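Local coordinates for protein beta-galactosidase (Trichoderma reesei, PDB 3OG2) that probably hydrolyses terminal non-reducing beta-D-galactose residues of beta-D-galactosides, as a glycoside hydrolase of family 35 built around a TIM barrel, at residues A[73-78]-A[98-103]; A[112-117]-A[276-281]; A[664-667]-A[671-674]. One frame throughout, in Å; residues are numbered along the deposited sequence.

Contact 1: residues A[73-78]-A[98-103]; sequences VSFYVD and EPFFEA
With CG lying between the backbone N and the carbonyl carbon (chi1 67°), the ring of Phe75 on strand 73-76 is set beside Phe100 of helix 98-103, which reaches back with its CG anti to the backbone N (chi1 -169°). The two side chains pass alongside each other, pointing opposite ways, and end in an edge-to-face stack: the CE2 corner of Phe100 comes over one face of Phe75, 3.7 Å from Phe75 CG, with ring planes at 64° and centroids 5.2 Å apart. Phe101, one residue on, presents its own edge, its CE1 3.8 Å from Phe75 CZ. Val73 completes the apolar patch; a beta-branched valine suits a strand and offers CG1 as a small apolar surface, 4.1 Å from Phe100 CZ. Large aromatic side chains suit the distance between strand and helix, whose short axes run antiparallel and come within 11.8 Å; no hydrogen bond crosses between them. This is the strand-to-outer-helix layer of a TIM barrel. Tyr76, a galactose-binding residue, belongs to the same strand. Helix 58-66 flanks the contact through Phe62, which meets both Val73 and Phe100, while Ile160 of helix 144-163 touches Phe101 and strand 110-116 pairs alongside strand 72-76.

Contact 2: residues A[112-117]-A[276-281]; sequences LARPGP and LVEFQG
The guanidinium of Arg114 turns its edge to Glu278, whose OE2 lies in the guanidinium plane, while CG1 of Val277 approaches that group obliquely at 3.9 Å from Arg114 NH1. The carboxylate stands almost upright to the guanidinium, the planes 81° apart. This is a salt bridge across the interior of the TIM barrel, joining strand 110-116 to strand 275-280, which are not neighbours in the sheet. NH1 and NH2 of Arg114 both point at the one oxygen. NH1 gives the straighter bond, 3.0 Å to Glu278 OE2 at 159°, using the anti lone pair of OE2; the bond from NH2 is longer, 3.3 Å, and meets the same OE2 from above the carboxylate plane. A bend at chi3 (-65°) brings the long arginine chain round to this edge-on meeting. Arginine suits the place because its several N-H groups can serve more than one acceptor: NH2 also forms a salt bridge with Glu46, and NH1 a hydrogen bond with Gln176. The second oxygen of Glu278, OE1, is held by Tyr240. Glu278 binds beta-D-galactose in another structure of this protein, so Arg114, together with Tyr240, probably positions its carboxylate from the second shell. Beside the salt bridge lies an apolar contact, where branched apolar residues suit a buried spot next to the guanidinium. The side chains of Val277, at the corner where the chain turns, and Leu112 cross at about a right angle, Leu112 CD2 resting 4.1 Å from Val277 CG1.

Contact 3: residues A[664-667]-A[671-674]; sequences KVDS and IRSN
At the rim of an all-beta domain, where edge strand 663-666 of a five-stranded antiparallel sheet runs out into a loop, Asp666 and Arg672 are modelled as a salt bridge across a short excursion of the chain. The two side chains reach for each other from their separate segments, and OD2, as modelled, sits over one face of the guanidinium instead of along its edge, with the carboxylate and guanidinium planes 66° apart. OD2 of Asp666 is placed 2.7 Å from Arg672 NH2, but its position is doubtful because it crowds the guanidinium carbon, so the bridge is better read as a close charge pairing than as a directed bond. Asp666 points CG anti to its own nitrogen (chi1 -174°), which places the carboxylate beside the guanidinium. Its other oxygen, OD1, accepts from the backbone N of Leu668, so that a short acidic side chain suits the strand end by serving turn and arginine together. A water adds a second link: it donates to Asp666 O at 2.8 Å and accepts a weak bond from Arg672 NH1. With an alanine in place of Asp666, Arg672 would probably be left without this carboxylate mate, and the N-H of Leu668 without its side-chain acceptor. Since Arg672 is exposed and its partner only partly covered, the attraction is probably screened by solvent, consistent with a modest electrostatic tie at the surface.

In the fold
From the N terminus, strand 72-76 leads through the short helix 79-82 and a loop to helix 98-107, and contact 1 closes that excursion. The chain then passes directly into strand 110-116, which lies beside strand 72-76 in the barrel sheet, so contacts 1 and 2 share a wall: Phe75 O and Arg114 N are 2.8 Å apart, a probable hydrogen bond. Contact 2 closes a much longer loop, spanning the barrel to strand 275-280. Contact 3 closes a tiny turn far along the chain in an all-beta domain, its centre about 43 Å from that of contact 1. The three follow in series, and none nests in or crosses another.

Contact 1: residues A[73-78]-A[98-103]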
loop_
_atom_site.group_PDB
_atom_site.type_symbol
_atom_site.label_atom_id
_atom_site.label_comp_id
_atom_site.label_asym_id
_atom_site.label_seq_id
_atom_site.Cartn_x
_atom_site.Cartn_y
_atom_site.Cartn_z
ATOM N N VAL A 73 -8.494 -8.194 -3.279
ATOM C CA VAL A 73 -7.832 -7.057 -2.652
ATOM C C VAL A 73 -8.324 -6.998 -1.203
ATOM O O VAL A 73 -9.512 -7.175 -0.931
ATOM C CB VAL A 73 -8.134 -5.757 -3.425
ATOM C CG1 VAL A 73 -7.918 -4.494 -2.586
ATOM C CG2 VAL A 73 -7.197 -5.753 -4.658
ATOM N N SER A 74 -7.367 -6.689 -0.328
ATOM C CA SER A 74 -7.653 -6.428 1.077
ATOM C C SER A 74 -7.515 -4.950 1.365
ATOM O O SER A 74 -6.572 -4.344 0.883
ATOM C CB SER A 74 -6.619 -7.241 1.883
ATOM O OG SER A 74 -6.693 -6.936 3.272
ATOM N N PHE A 75 -8.471 -4.388 2.134
ATOM C CA PHE A 75 -8.413 -2.950 2.360
ATOM C C PHE A 75 -8.772 -2.615 3.791
ATOM O O PHE A 75 -9.637 -3.250 4.397
ATOM C CB PHE A 75 -9.336 -2.196 1.417
ATOM C CG PHE A 75 -10.832 -2.419 1.631
ATOM C CD1 PHE A 75 -11.498 -3.544 1.131
ATOM C CD2 PHE A 75 -11.566 -1.479 2.365
ATOM C CE1 PHE A 75 -12.879 -3.698 1.339
ATOM C CE2 PHE A 75 -12.942 -1.637 2.547
ATOM C CZ PHE A 75 -13.592 -2.743 2.036
ATOM N N TYR A 76 -8.134 -1.563 4.297
ATOM C CA TYR A 76 -8.521 -0.948 5.557
ATOM C C TYR A 76 -9.518 0.170 5.276
ATOM O O TYR A 76 -9.517 0.765 4.172
ATOM C CB TYR A 76 -7.298 -0.351 6.263
ATOM C CG TYR A 76 -6.430 -1.326 7.031
ATOM C CD1 TYR A 76 -6.955 -2.334 7.869
ATOM C CD2 TYR A 76 -5.041 -1.140 6.963
ATOM C CE1 TYR A 76 -6.075 -3.173 8.583
ATOM C CE2 TYR A 76 -4.188 -1.970 7.674
ATOM C CZ TYR A 76 -4.717 -2.973 8.473
ATOM O OH TYR A 76 -3.826 -3.774 9.137
ATOM N N VAL A 77 -10.266 0.511 6.328
ATOM C CA VAL A 77 -11.008 1.781 6.388
ATOM C C VAL A 77 -10.461 2.555 7.569
ATOM O O VAL A 77 -10.230 1.933 8.636
ATOM C CB VAL A 77 -12.517 1.566 6.543
ATOM C CG1 VAL A 77 -13.215 2.924 6.525
ATOM C CG2 VAL A 77 -13.062 0.618 5.494
ATOM N N ASP A 78 -10.210 3.856 7.411
ATOM C CA ASP A 78 -9.624 4.678 8.468
ATOM C C ASP A 78 -10.713 5.485 9.147
ATOM O O ASP A 78 -11.217 6.492 8.601
ATOM C CB ASP A 78 -8.554 5.574 7.815
ATOM C CG ASP A 78 -7.816 6.411 8.805
ATOM O OD1 ASP A 78 -8.108 6.445 10.015
ATOM O OD2 ASP A 78 -6.828 7.114 8.354
ATOM N N GLU A 98 -18.045 3.459 -2.298
ATOM C CA GLU A 98 -18.805 2.915 -3.417
ATOM C C GLU A 98 -17.987 2.860 -4.707
ATOM O O GLU A 98 -18.053 1.828 -5.400
ATOM C CB GLU A 98 -20.119 3.684 -3.590
ATOM C CG GLU A 98 -21.000 3.598 -2.358
ATOM C CD GLU A 98 -21.178 2.236 -1.732
ATOM O OE1 GLU A 98 -21.452 1.264 -2.463
ATOM O OE2 GLU A 98 -21.031 2.133 -0.496
ATOM N N PRO A 99 -17.185 3.866 -5.060
ATOM C CA PRO A 99 -16.369 3.686 -6.283
ATOM C C PRO A 99 -15.329 2.591 -6.180
ATOM O O PRO A 99 -14.917 1.999 -7.168
ATOM C CB PRO A 99 -15.664 5.049 -6.422
ATOM C CG PRO A 99 -16.607 6.015 -5.711
ATOM C CD PRO A 99 -16.992 5.212 -4.477
ATOM N N PHE A 100 -14.867 2.303 -4.973
ATOM C CA PHE A 100 -13.910 1.246 -4.719
ATOM C C PHE A 100 -14.625 -0.097 -4.957
ATOM O O PHE A 100 -14.086 -0.953 -5.684
ATOM C CB PHE A 100 -13.364 1.391 -3.303
ATOM C CG PHE A 100 -12.161 0.513 -2.990
ATOM C CD1 PHE A 100 -10.934 0.898 -3.467
ATOM C CD2 PHE A 100 -12.263 -0.612 -2.187
ATOM C CE1 PHE A 100 -9.796 0.206 -3.110
ATOM C CE2 PHE A 100 -11.121 -1.348 -1.855
ATOM C CZ PHE A 100 -9.873 -0.949 -2.335
ATOM N N PHE A 101 -15.809 -0.285 -4.361
ATOM C CA PHE A 101 -16.576 -1.508 -4.628
ATOM C C PHE A 101 -16.905 -1.694 -6.105
ATOM O O PHE A 101 -16.809 -2.796 -6.640
ATOM C CB PHE A 101 -17.862 -1.507 -3.820
ATOM C CG PHE A 101 -17.720 -1.468 -2.300
ATOM C CD1 PHE A 101 -16.664 -2.092 -1.641
ATOM C CD2 PHE A 101 -18.664 -0.788 -1.531
ATOM C CE1 PHE A 101 -16.526 -2.056 -0.266
ATOM C CE2 PHE A 101 -18.538 -0.767 -0.121
ATOM C CZ PHE A 101 -17.472 -1.411 0.495
ATOM N N GLU A 102 -17.328 -0.578 -6.734
ATOM C CA GLU A 102 -17.679 -0.655 -8.156
ATOM C C GLU A 102 -16.491 -1.034 -9.010
ATOM O O GLU A 102 -16.641 -1.842 -9.963
ATOM C CB GLU A 102 -18.307 0.682 -8.596
ATOM C CG GLU A 102 -19.668 0.879 -7.913
ATOM C CD GLU A 102 -20.420 2.096 -8.388
ATOM O OE1 GLU A 102 -19.881 2.776 -9.297
ATOM O OE2 GLU A 102 -21.534 2.381 -7.867
ATOM N N ALA A 103 -15.332 -0.465 -8.684
ATOM C CA ALA A 103 -14.151 -0.810 -9.466
ATOM C C ALA A 103 -13.779 -2.282 -9.258
ATOM O O ALA A 103 -13.314 -2.936 -10.175
ATOM C CB ALA A 103 -12.964 0.069 -9.086
#

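Contact 2: residues A[112-117]-A[276-281]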
loop_
_atom_site.group_PDB
_atom_site.type_symbol
_atom_site.label_atom_id
_atom_site.label_comp_id
_atom_site.label_asym_id
_atom_site.label_seq_id
_atom_site.Cartn_x
_atom_site.Cartn_y
_atom_site.Cartn_z
ATOM N N LEU A 112 -11.499 -8.392 0.743
ATOM C CA LEU A 112 -11.393 -8.629 2.189
ATOM C C LEU A 112 -11.475 -7.263 2.857
ATOM O O LEU A 112 -10.575 -6.442 2.677
ATOM C CB LEU A 112 -10.077 -9.354 2.479
ATOM C CG LEU A 112 -9.597 -9.280 3.940
ATOM C CD1 LEU A 112 -10.642 -9.716 4.967
ATOM C CD2 LEU A 112 -8.330 -10.131 4.120
ATOM N N ALA A 113 -12.568 -7.019 3.586
ATOM C CA ALA A 113 -12.794 -5.727 4.228
ATOM C C ALA A 113 -12.246 -5.737 5.645
ATOM O O ALA A 113 -12.580 -6.661 6.400
ATOM C CB ALA A 113 -14.308 -5.449 4.272
ATOM N N ARG A 114 -11.460 -4.709 5.982
ATOM C CA ARG A 114 -10.791 -4.668 7.303
ATOM C C ARG A 114 -11.042 -3.293 7.891
ATOM O O ARG A 114 -10.152 -2.404 7.828
ATOM C CB ARG A 114 -9.295 -5.019 7.163
ATOM C CG ARG A 114 -9.022 -6.151 6.177
ATOM C CD ARG A 114 -7.694 -6.834 6.386
ATOM N NE ARG A 114 -6.560 -5.958 6.128
ATOM C CZ ARG A 114 -5.429 -6.020 6.821
ATOM N NH1 ARG A 114 -5.270 -6.833 7.877
ATOM N NH2 ARG A 114 -4.411 -5.207 6.453
ATOM N N PRO A 115 -12.225 -3.043 8.451
ATOM C CA PRO A 115 -12.554 -1.698 8.882
ATOM C C PRO A 115 -12.114 -1.315 10.294
ATOM O O PRO A 115 -12.426 -0.213 10.741
ATOM C CB PRO A 115 -14.099 -1.674 8.792
ATOM C CG PRO A 115 -14.485 -3.071 9.129
ATOM C CD PRO A 115 -13.392 -3.954 8.521
ATOM N N GLY A 116 -11.442 -2.202 10.991
ATOM C CA GLY A 116 -10.960 -1.927 12.316
ATOM C C GLY A 116 -11.990 -2.286 13.382
ATOM O O GLY A 116 -12.475 -3.422 13.376
ATOM N N PRO A 117 -12.382 -1.382 14.289
ATOM C CA PRO A 117 -12.051 0.036 14.346
ATOM C C PRO A 117 -10.588 0.428 14.440
ATOM O O PRO A 117 -10.201 1.435 13.819
ATOM C CB PRO A 117 -12.711 0.503 15.672
ATOM C CG PRO A 117 -13.791 -0.463 15.963
ATOM C CD PRO A 117 -13.381 -1.766 15.331
ATOM N N LEU A 276 -2.416 -16.294 5.532
ATOM C CA LEU A 276 -1.491 -15.224 5.849
ATOM C C LEU A 276 -2.220 -13.941 5.421
ATOM O O LEU A 276 -2.246 -13.575 4.248
ATOM C CB LEU A 276 -0.148 -15.360 5.121
ATOM C CG LEU A 276 0.668 -16.559 5.614
ATOM C CD1 LEU A 276 1.888 -16.760 4.707
ATOM C CD2 LEU A 276 1.090 -16.362 7.072
ATOM N N VAL A 277 -2.851 -13.306 6.389
ATOM C CA VAL A 277 -3.714 -12.160 6.087
ATOM C C VAL A 277 -2.882 -10.926 5.797
ATOM O O VAL A 277 -3.293 -10.010 5.101
ATOM C CB VAL A 277 -4.700 -11.948 7.266
ATOM C CG1 VAL A 277 -5.508 -10.657 7.109
ATOM C CG2 VAL A 277 -5.609 -13.164 7.250
ATOM N N GLU A 278 -1.633 -10.844 6.302
ATOM C CA GLU A 278 -0.664 -9.842 5.853
ATOM C C GLU A 278 0.681 -10.539 5.746
ATOM O O GLU A 278 1.183 -11.049 6.770
ATOM C CB GLU A 278 -0.433 -8.665 6.787
ATOM C CG GLU A 278 -1.739 -7.903 7.085
ATOM C CD GLU A 278 -1.477 -6.906 8.188
ATOM O OE1 GLU A 278 -0.310 -6.534 8.490
ATOM O OE2 GLU A 278 -2.463 -6.434 8.799
ATOM N N PHE A 279 1.243 -10.561 4.557
ATOM C CA PHE A 279 2.608 -11.047 4.400
ATOM C C PHE A 279 3.415 -9.951 3.715
ATOM O O PHE A 279 2.945 -9.313 2.766
ATOM C CB PHE A 279 2.656 -12.367 3.621
ATOM C CG PHE A 279 4.084 -12.926 3.726
ATOM C CD1 PHE A 279 4.502 -13.606 4.887
ATOM C CD2 PHE A 279 4.991 -12.725 2.695
ATOM C CE1 PHE A 279 5.816 -14.058 4.971
ATOM C CE2 PHE A 279 6.287 -13.193 2.801
ATOM C CZ PHE A 279 6.714 -13.833 3.934
ATOM N N GLN A 280 4.646 -9.744 4.175
ATOM C CA GLN A 280 5.492 -8.659 3.710
ATOM C C GLN A 280 5.566 -8.508 2.197
ATOM O O GLN A 280 5.988 -9.419 1.455
ATOM C CB GLN A 280 6.895 -8.954 4.275
ATOM C CG GLN A 280 7.885 -7.834 3.990
ATOM C CD GLN A 280 9.004 -7.809 5.020
ATOM O OE1 GLN A 280 9.338 -8.822 5.659
ATOM N NE2 GLN A 280 9.575 -6.623 5.211
ATOM N N GLY A 281 5.199 -7.298 1.767
ATOM C CA GLY A 281 5.342 -6.855 0.384
ATOM C C GLY A 281 6.207 -5.612 0.257
ATOM O O GLY A 281 6.287 -5.077 -0.868
#

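Contact 3: residues A[664-667]-A[671-674]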
loop_
_atom_site.group_PDB
_atom_site.type_symbol
_atom_site.label_atom_id
_atom_site.label_comp_id
_atom_site.label_asym_id
_atom_site.label_seq_id
_atom_site.Cartn_x
_atom_site.Cartn_y
_atom_site.Cartn_z
ATOM N N LYS A 664 2.741 35.702 -2.257
ATOM C CA LYS A 664 3.141 35.374 -0.887
ATOM C C LYS A 664 2.218 36.002 0.138
ATOM O O LYS A 664 1.766 37.138 -0.065
ATOM C CB LYS A 664 4.568 35.897 -0.697
ATOM C CG LYS A 664 5.142 35.742 0.712
ATOM C CD LYS A 664 6.465 36.489 0.827
ATOM C CE LYS A 664 7.086 36.323 2.196
ATOM N NZ LYS A 664 7.861 37.504 2.662
ATOM N N VAL A 665 2.024 35.298 1.251
ATOM C CA VAL A 665 1.320 35.884 2.393
ATOM C C VAL A 665 2.072 35.494 3.666
ATOM O O VAL A 665 2.537 34.360 3.787
ATOM C CB VAL A 665 -0.168 35.503 2.395
ATOM C CG1 VAL A 665 -0.407 34.016 2.600
ATOM C CG2 VAL A 665 -0.915 36.277 3.497
ATOM N N ASP A 666 2.198 36.440 4.604
ATOM C CA ASP A 666 2.753 36.085 5.928
ATOM C C ASP A 666 1.818 35.134 6.623
ATOM O O ASP A 666 0.629 35.436 6.758
ATOM C CB ASP A 666 2.894 37.377 6.710
ATOM C CG ASP A 666 3.595 37.183 8.052
ATOM O OD1 ASP A 666 3.946 36.077 8.497
ATOM O OD2 ASP A 666 3.834 38.244 8.678
ATOM N N SER A 667 2.356 33.992 7.034
ATOM C CA SER A 667 1.505 33.062 7.749
ATOM C C SER A 667 1.879 32.962 9.223
ATOM O O SER A 667 1.521 31.995 9.889
ATOM C CB SER A 667 1.542 31.683 7.096
ATOM O OG SER A 667 0.561 30.802 7.706
ATOM N N ILE A 671 2.548 37.201 15.492
ATOM C CA ILE A 671 3.619 37.783 16.271
ATOM C C ILE A 671 3.707 39.288 16.058
ATOM O O ILE A 671 4.542 39.945 16.706
ATOM C CB ILE A 671 5.000 37.135 15.952
ATOM C CG1 ILE A 671 5.399 37.298 14.494
ATOM C CG2 ILE A 671 5.032 35.686 16.408
ATOM C CD1 ILE A 671 6.846 36.944 14.203
ATOM N N ARG A 672 2.876 39.853 15.213
ATOM C CA ARG A 672 2.884 41.293 15.005
ATOM C C ARG A 672 2.120 42.004 16.121
ATOM O O ARG A 672 1.186 41.483 16.700
ATOM C CB ARG A 672 2.235 41.610 13.659
ATOM C CG ARG A 672 2.813 40.885 12.459
ATOM C CD ARG A 672 1.853 41.141 11.292
ATOM N NE ARG A 672 2.513 41.218 10.004
ATOM C CZ ARG A 672 2.188 40.460 8.963
ATOM N NH1 ARG A 672 1.246 39.523 8.991
ATOM N NH2 ARG A 672 2.858 40.605 7.823
ATOM N N SER A 673 2.542 43.222 16.484
ATOM C CA SER A 673 1.954 43.865 17.663
ATOM C C SER A 673 0.466 44.169 17.472
ATOM O O SER A 673 -0.297 44.339 18.409
ATOM C CB SER A 673 2.676 45.159 18.034
ATOM O OG SER A 673 4.008 45.033 18.483
ATOM N N ASN A 674 0.038 44.262 16.207
ATOM C CA ASN A 674 -1.384 44.617 16.058
ATOM C C ASN A 674 -2.256 43.401 16.126
ATOM O O ASN A 674 -3.480 43.490 15.968
ATOM C CB ASN A 674 -1.501 45.370 14.712
ATOM C CG ASN A 674 -1.115 44.488 13.527
ATOM O OD1 ASN A 674 -0.843 43.282 13.580
ATOM N ND2 ASN A 674 -1.120 45.103 12.325
HETATM O O HOH W 1 -0.844 37.780 6.888
#